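PDB 5F9Z: aminoacyl-tRNA synthetase from Cryptosporidium parvum, which probably attaches proline to its cognate tRNA in an ATP-dependent reaction and binds the inhibitor halofuginone together with an ATP analogue. Local coordinates for residues K320-E325 / E371-R376. Sequence-based numbering, arbitrary orientation.
Sequences KKICNE and EKRSVR
Arg373 NH1 donates a hydrogen bond of 2.7 Å to Glu325 OE1, the shorter arm of a salt bridge in the anticodon-binding domain. The second arm runs from Arg373 NH2 to Glu325 OE2 at 3.0 Å. The arginine thus grips the carboxylate end-on, with one terminal nitrogen for each oxygen. The grip is twisted, because the carboxylate and guanidinium planes stand 45° apart. OE1 lies close to the guanidinium plane, yet NH1 reaches it from above the plane of the carboxylate. OE2 instead receives NH2 on its syn lone pair, and this bond is the less straight of the two. Two bonds to two atoms limit rotation of both charged groups.

The bridge ties helix 317-332 to the turn between helix 367-372 and strand 374-379. Arg373 leaves the helix with positive phi in a Schellman motif, and the mixed sheet resumes at Ser374. The CA atoms of Ile322 and Arg373 are 7.8 Å apart, so side chains span the gap. The CB of Glu325 is directed toward the turn; with CG anti to the backbone N (chi1 172°) the extended chain carries the carboxylate to Arg373. Arg373 bends at chi3, and its long chain meets the glutamate at about a right angle.

Ile322, one helical turn before Glu325, lies on the same side of its helix. It is buried and also packs on Val365, Ile370 and Ile390, while the salt bridge lies at the border of this apolar patch. Ile390 touches Glu325 and Arg373 as well. The isoleucine meets the arginine through the end of its longer branch, where CD1 approaches NH2 obliquely at 3.7 Å.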
loop_
_atom_site.group_PDB
_atom_site.type_symbol
_atom_site.label_atom_id
_atom_site.label_comp_id
_atom_site.label_asym_id
_atom_site.label_seq_id
_atom_site.Cartn_x
_atom_site.Cartn_y
_atom_site.Cartn_z
ATOM N N LYS A 320 9.219 -18.000 -34.153
ATOM C CA LYS A 320 10.131 -17.726 -33.048
ATOM C C LYS A 320 10.995 -16.505 -33.329
ATOM O O LYS A 320 11.377 -15.787 -32.397
ATOM C CB LYS A 320 11.016 -18.945 -32.779
ATOM N N LYS A 321 11.305 -16.252 -34.601
ATOM C CA LYS A 321 12.129 -15.102 -34.955
ATOM C C LYS A 321 11.372 -13.795 -34.747
ATOM O O LYS A 321 11.959 -12.791 -34.328
ATOM C CB LYS A 321 12.603 -15.238 -36.401
ATOM C CG LYS A 321 13.607 -14.197 -36.851
ATOM C CD LYS A 321 14.126 -14.544 -38.237
ATOM C CE LYS A 321 14.786 -13.353 -38.902
ATOM N NZ LYS A 321 14.373 -13.250 -40.331
ATOM N N ILE A 322 10.068 -13.790 -35.031
ATOM C CA ILE A 322 9.265 -12.594 -34.801
ATOM C C ILE A 322 9.102 -12.339 -33.308
ATOM O O ILE A 322 9.201 -11.197 -32.845
ATOM C CB ILE A 322 7.904 -12.718 -35.511
ATOM C CG1 ILE A 322 8.082 -12.604 -37.025
ATOM C CG2 ILE A 322 6.933 -11.659 -35.009
ATOM C CD1 ILE A 322 8.662 -11.278 -37.471
ATOM N N CYS A 323 8.856 -13.397 -32.531
ATOM C CA CYS A 323 8.712 -13.235 -31.087
ATOM C C CYS A 323 10.011 -12.752 -30.453
ATOM O O CYS A 323 9.992 -11.894 -29.562
ATOM C CB CYS A 323 8.259 -14.550 -30.453
ATOM S SG CYS A 323 6.646 -15.132 -31.018
ATOM N N ASN A 324 11.149 -13.290 -30.898
ATOM C CA ASN A 324 12.432 -12.825 -30.381
ATOM C C ASN A 324 12.695 -11.379 -30.782
ATOM O O ASN A 324 13.251 -10.603 -29.996
ATOM C CB ASN A 324 13.562 -13.730 -30.869
ATOM C CG ASN A 324 13.536 -15.100 -30.221
ATOM O OD1 ASN A 324 12.919 -15.293 -29.173
ATOM N ND2 ASN A 324 14.215 -16.060 -30.839
ATOM N N GLU A 325 12.305 -10.999 -32.000
ATOM C CA GLU A 325 12.471 -9.615 -32.432
ATOM C C GLU A 325 11.614 -8.677 -31.592
ATOM O O GLU A 325 12.083 -7.627 -31.140
ATOM C CB GLU A 325 12.124 -9.482 -33.916
ATOM C CG GLU A 325 12.086 -8.045 -34.413
ATOM C CD GLU A 325 11.791 -7.944 -35.896
ATOM O OE1 GLU A 325 12.284 -6.992 -36.537
ATOM O OE2 GLU A 325 11.071 -8.819 -36.421
ATOM N N GLU A 371 2.834 -12.412 -41.204
ATOM C CA GLU A 371 2.784 -11.983 -42.597
ATOM C C GLU A 371 2.824 -10.465 -42.717
ATOM O O GLU A 371 3.435 -9.926 -43.649
ATOM C CB GLU A 371 1.527 -12.546 -43.262
ATOM C CG GLU A 371 1.429 -12.294 -44.754
ATOM C CD GLU A 371 0.189 -12.924 -45.360
ATOM O OE1 GLU A 371 -0.576 -13.568 -44.611
ATOM O OE2 GLU A 371 -0.022 -12.774 -46.581
ATOM N N LYS A 372 2.188 -9.759 -41.786
ATOM C CA LYS A 372 2.117 -8.304 -41.824
ATOM C C LYS A 372 3.238 -7.627 -41.047
ATOM O O LYS A 372 3.307 -6.394 -41.047
ATOM C CB LYS A 372 0.766 -7.832 -41.276
ATOM C CG LYS A 372 -0.439 -8.460 -41.955
ATOM C CD LYS A 372 -1.723 -8.125 -41.212
ATOM C CE LYS A 372 -2.007 -6.632 -41.234
ATOM N NZ LYS A 372 -2.247 -6.135 -42.618
ATOM N N ARG A 373 4.114 -8.397 -40.401
ATOM C CA ARG A 373 5.103 -7.860 -39.464
ATOM C C ARG A 373 4.430 -6.943 -38.445
ATOM O O ARG A 373 4.832 -5.797 -38.228
ATOM C CB ARG A 373 6.241 -7.148 -40.198
ATOM C CG ARG A 373 7.238 -8.102 -40.837
ATOM C CD ARG A 373 8.494 -7.387 -41.305
ATOM N NE ARG A 373 9.113 -6.598 -40.243
ATOM C CZ ARG A 373 9.869 -7.103 -39.272
ATOM N NH1 ARG A 373 10.392 -6.305 -38.352
ATOM N NH2 ARG A 373 10.097 -8.408 -39.213
ATOM N N SER A 374 3.376 -7.470 -37.827
ATOM C CA SER A 374 2.592 -6.764 -36.827
ATOM C C SER A 374 2.246 -7.745 -35.716
ATOM O O SER A 374 2.469 -8.951 -35.837
ATOM C CB SER A 374 1.327 -6.153 -37.444
ATOM O OG SER A 374 0.210 -6.290 -36.583
ATOM N N VAL A 375 1.705 -7.221 -34.620
ATOM C CA VAL A 375 1.320 -8.040 -33.477
ATOM C C VAL A 375 -0.071 -7.630 -33.015
ATOM O O VAL A 375 -0.433 -6.449 -33.071
ATOM C CB VAL A 375 2.332 -7.930 -32.315
ATOM C CG1 VAL A 375 3.657 -8.577 -32.695
ATOM C CG2 VAL A 375 2.533 -6.479 -31.921
ATOM N N ARG A 376 -0.849 -8.612 -32.569
ATOM C CA ARG A 376 -2.170 -8.371 -32.002
ATOM C C ARG A 376 -2.026 -8.112 -30.507
ATOM O O ARG A 376 -1.594 -8.994 -29.757
ATOM C CB ARG A 376 -3.094 -9.560 -32.260
ATOM C CG ARG A 376 -4.403 -9.514 -31.486
ATOM C CD ARG A 376 -5.193 -8.251 -31.792
ATOM N NE ARG A 376 -5.515 -8.133 -33.211
ATOM C CZ ARG A 376 -6.601 -8.647 -33.778
ATOM N NH1 ARG A 376 -7.477 -9.320 -33.045
ATOM N NH2 ARG A 376 -6.811 -8.488 -35.077
#